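Side-chain contact in macrolide 2'-phosphotransferase MphH (Brachybacterium faecium, PDB 5UXD), which probably inactivates macrolide antibiotics by transferring a phosphate group to them, and is captured here with azithromycin bound: residues D12-A15 against D20-G23. Sequence-based numbering, arbitrary orientation.
Sequences DLAA and DLDG. With ZIT (azithromycin), chain I.
A15, in the last full turn of helix 7-16, and D20, where the chain enters the short strand 21-22, bring their CA atoms within 5.3 Å of each other. The helix ends and the chain doubles back after only a few residues, within the N-terminal lobe of a kinase-like fold, so that the helix end packs against an edge of the sheet. The strand itself is weakly bonded; it runs antiparallel to strand 35-42, with backbone bonds linking D20 to H43 and D22 to R41.

One half of the contact is apolar. The methyl of A14 faces the strand, and CB lies 3.7 Å from CD1 of L21. L21 reaches it because its CG stands anti to the carbonyl carbon (chi1 -59°), which carries the end of the side chain nearer the helix than its first bond would suggest. A14 and L21, both buried, also touch L50 of strand 47-53, in the same sheet as strand 21-22.

The other half is polar and mediated by solvent. D20 directs its carboxylate back toward the helix, where a water donates to OD1 of D20 at 2.6 Å and to the carbonyl O of A15 at 2.9 Å.

D22 turns outward, with CG anti to the backbone N (chi1 177°). Its OD1 accepts from G24 N, the bond of an Asx turn, while OD2 comes within 3.6 Å of the azithromycin N-methyl C21. H43 lines this N-terminal pocket, distinct from a second azithromycin pocket that includes E198 and Y277.

The lesson is a division of labour: one methyl-leucine contact supplies the dry interface, one water serves both acceptors on the solvent-exposed side, and D22, without a direct bond, could at most weakly favour a protonated N10 of azithromycin.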
ATOM      1  N   ASP A  12     -12.207  26.063 -11.755  1.00 20.44           N
ATOM      2  CA  ASP A  12     -13.162  25.774 -12.819  1.00 20.81           C
ATOM      3  C   ASP A  12     -13.375  24.278 -12.950  1.00 18.50           C
ATOM      4  O   ASP A  12     -14.501  23.817 -13.160  1.00 16.98           O
ATOM      5  CB  ASP A  12     -12.679  26.348 -14.155  1.00 22.44           C
ATOM      6  CG  ASP A  12     -12.892  27.847 -14.274  1.00 40.18           C
ATOM      7  OD1 ASP A  12     -13.743  28.402 -13.542  1.00 38.27           O
ATOM      8  OD2 ASP A  12     -12.209  28.470 -15.119  1.00 37.00           O
ATOM      9  N   LEU A  13     -12.296  23.504 -12.833  1.00 19.83           N
ATOM     10  CA  LEU A  13     -12.394  22.052 -12.961  1.00 20.41           C
ATOM     11  C   LEU A  13     -13.289  21.466 -11.875  1.00 19.58           C
ATOM     12  O   LEU A  13     -14.201  20.685 -12.163  1.00 19.75           O
ATOM     13  CB  LEU A  13     -11.004  21.436 -12.915  1.00 13.97           C
ATOM     14  CG  LEU A  13     -10.934  19.912 -12.796  1.00 20.88           C
ATOM     15  CD1 LEU A  13     -11.426  19.268 -14.087  1.00 21.87           C
ATOM     16  CD2 LEU A  13      -9.514  19.485 -12.480  1.00 22.64           C
ATOM     17  N   ALA A  14     -13.054  21.848 -10.619  1.00 18.79           N
ATOM     18  CA  ALA A  14     -13.927  21.415  -9.535  1.00 13.11           C
ATOM     19  C   ALA A  14     -15.350  21.937  -9.721  1.00 16.95           C
ATOM     20  O   ALA A  14     -16.320  21.201  -9.505  1.00 17.21           O
ATOM     21  CB  ALA A  14     -13.361  21.874  -8.193  1.00 24.41           C
ATOM     22  N   ALA A  15     -15.494  23.210 -10.112  1.00 17.31           N
ATOM     23  CA  ALA A  15     -16.818  23.810 -10.231  1.00 15.49           C
ATOM     24  C   ALA A  15     -17.675  23.053 -11.237  1.00 13.33           C
ATOM     25  O   ALA A  15     -18.855  22.791 -10.983  1.00 16.06           O
ATOM     26  CB  ALA A  15     -16.693  25.280 -10.643  1.00 16.10           C
ATOM     27  N   ASP A  20     -17.575  23.454  -5.198  1.00 20.63           N
ATOM     28  CA  ASP A  20     -17.300  24.884  -5.106  1.00 19.81           C
ATOM     29  C   ASP A  20     -16.271  25.099  -4.001  1.00 20.62           C
ATOM     30  O   ASP A  20     -16.574  24.893  -2.821  1.00 23.24           O
ATOM     31  CB  ASP A  20     -18.583  25.663  -4.824  1.00 25.83           C
ATOM     32  CG  ASP A  20     -19.645  25.467  -5.911  1.00 27.23           C
ATOM     33  OD1 ASP A  20     -19.272  25.341  -7.099  1.00 24.74           O
ATOM     34  OD2 ASP A  20     -20.852  25.462  -5.575  1.00 24.68           O
ATOM     35  N   LEU A  21     -15.060  25.509  -4.388  1.00 19.65           N
ATOM     36  CA  LEU A  21     -13.919  25.593  -3.486  1.00 19.45           C
ATOM     37  C   LEU A  21     -13.534  27.037  -3.173  1.00 24.56           C
ATOM     38  O   LEU A  21     -13.671  27.940  -4.002  1.00 21.84           O
ATOM     39  CB  LEU A  21     -12.706  24.872  -4.083  1.00 24.32           C
ATOM     40  CG  LEU A  21     -12.853  23.385  -4.414  1.00 12.72           C
ATOM     41  CD1 LEU A  21     -11.605  22.848  -5.126  1.00 21.74           C
ATOM     42  CD2 LEU A  21     -13.162  22.569  -3.167  1.00 22.45           C
ATOM     43  N   ASP A  22     -13.028  27.237  -1.961  1.00 25.07           N
ATOM     44  CA  ASP A  22     -12.436  28.507  -1.544  1.00 19.53           C
ATOM     45  C   ASP A  22     -11.005  28.530  -2.063  1.00 22.01           C
ATOM     46  O   ASP A  22     -10.133  27.849  -1.522  1.00 24.95           O
ATOM     47  CB  ASP A  22     -12.492  28.638  -0.027  1.00 22.45           C
ATOM     48  CG  ASP A  22     -11.822  29.903   0.495  1.00 34.86           C
ATOM     49  OD1 ASP A  22     -11.523  30.840  -0.289  1.00 33.78           O
ATOM     50  OD2 ASP A  22     -11.615  29.973   1.725  1.00 34.34           O
ATOM     51  N   GLY A  23     -10.768  29.298  -3.133  1.00 22.54           N
ATOM     52  CA  GLY A  23      -9.461  29.305  -3.771  1.00 18.01           C
ATOM     53  C   GLY A  23      -8.346  29.787  -2.866  1.00 19.68           C
ATOM     54  O   GLY A  23      -7.188  29.401  -3.042  1.00 25.63           O
TER
HETATM   55  C1  ZIT I 507     -12.077  31.304   7.776  1.00 33.03           C
HETATM   56  C2  ZIT I 507     -12.684  30.073   8.537  1.00 38.22           C
HETATM   57  C3  ZIT I 507     -14.175  30.234   8.798  1.00 23.88           C
HETATM   58  C4  ZIT I 507     -15.078  30.540   7.553  1.00 33.14           C
HETATM   59  C5  ZIT I 507     -15.451  29.285   6.711  1.00 30.19           C
HETATM   60  C6  ZIT I 507     -15.585  29.554   5.226  1.00 35.58           C
HETATM   61  C7  ZIT I 507     -16.831  30.403   4.882  1.00 39.79           C
HETATM   62  C8  ZIT I 507     -16.804  30.909   3.404  1.00 51.67           C
HETATM   63  C9  ZIT I 507     -16.344  32.391   3.340  1.00 56.68           C
HETATM   64  N10 ZIT I 507     -14.802  32.498   3.465  1.00 45.43           N
HETATM   65  C11 ZIT I 507     -14.418  33.678   4.208  1.00 50.29           C
HETATM   66  C12 ZIT I 507     -13.121  33.419   4.988  1.00 46.52           C
HETATM   67  C13 ZIT I 507     -12.932  34.315   6.215  1.00 38.91           C
HETATM   68  C14 ZIT I 507     -11.984  33.647   7.207  1.00 26.21           C
HETATM   69  C15 ZIT I 507     -11.438  34.668   8.184  1.00 32.44           C
HETATM   70  C16 ZIT I 507     -10.488  33.950   9.195  1.00 27.80           C
HETATM   71  C17 ZIT I 507     -12.302  28.832   7.799  1.00 32.15           C
HETATM   72  C18 ZIT I 507     -16.317  31.219   8.081  1.00 33.76           C
HETATM   73  C19 ZIT I 507     -15.701  28.205   4.500  1.00 26.28           C
HETATM   74  C20 ZIT I 507     -18.142  30.802   2.844  1.00 48.30           C
HETATM   75  C21 ZIT I 507     -14.189  32.442   2.130  1.00 50.84           C
HETATM   76  C22 ZIT I 507     -14.279  34.874   3.290  1.00 47.07           C
HETATM   77  C23 ZIT I 507     -14.279  34.640   6.890  1.00 33.18           C
HETATM   78  O1  ZIT I 507     -11.106  31.165   7.055  1.00 32.30           O
HETATM   79  O6  ZIT I 507     -14.417  30.217   4.774  1.00 29.85           O
HETATM   80  O12 ZIT I 507     -12.007  33.613   4.150  1.00 43.01           O
HETATM   81  O13 ZIT I 507     -12.296  35.529   5.802  1.00 28.71           O
HETATM   82  O14 ZIT I 507     -12.695  32.658   7.959  1.00 29.51           O
HETATM   83  C1A ZIT I 507     -16.547  27.735   8.193  1.00 35.55           C
HETATM   84  C2A ZIT I 507     -17.854  26.995   8.329  1.00 33.01           C
HETATM   85  C3A ZIT I 507     -17.782  25.996   9.424  1.00 31.30           C
HETATM   86  C4A ZIT I 507     -16.652  25.063   9.239  1.00 34.45           C
HETATM   87  C5A ZIT I 507     -15.335  25.830   9.086  1.00 34.81           C
HETATM   88  C6A ZIT I 507     -14.207  24.926   8.819  1.00 31.34           C
HETATM   89  C7A ZIT I 507     -19.159  24.370  10.558  1.00 46.26           C
HETATM   90  C8A ZIT I 507     -19.453  24.652   8.243  1.00 25.83           C
HETATM   91  O1A ZIT I 507     -16.663  28.675   7.145  1.00 33.38           O
HETATM   92  O2A ZIT I 507     -18.899  27.930   8.633  1.00 32.17           O
HETATM   93  N3A ZIT I 507     -19.114  25.327   9.494  1.00 36.25           N
HETATM   94  O5A ZIT I 507     -15.411  26.821   7.993  1.00 29.37           O
HETATM   95  C1B ZIT I 507     -14.101  30.952  11.116  1.00 30.11           C
HETATM   96  C2B ZIT I 507     -13.925  32.178  11.983  1.00 23.65           C
HETATM   97  C3B ZIT I 507     -15.198  32.737  12.565  1.00 31.92           C
HETATM   98  C4B ZIT I 507     -16.128  31.679  13.055  1.00 32.32           C
HETATM   99  C5B ZIT I 507     -16.416  30.694  11.951  1.00 27.07           C
HETATM  100  C6B ZIT I 507     -17.413  29.650  12.398  1.00 30.99           C
HETATM  101  C7B ZIT I 507     -14.808  33.712  13.752  1.00 25.49           C
HETATM  102  C8B ZIT I 507     -15.198  34.473  10.878  1.00 23.13           C
HETATM  103  O1B ZIT I 507     -14.377  31.294   9.779  1.00 28.31           O
HETATM  104  O3B ZIT I 507     -15.923  33.470  11.559  1.00 26.17           O
HETATM  105  O4B ZIT I 507     -17.369  32.255  13.510  1.00 27.56           O
HETATM  106  O5B ZIT I 507     -15.167  30.008  11.585  1.00 27.18           O
HETATM  107  O   HOH W   1     -20.531  24.193  -9.116  1.00 22.55           O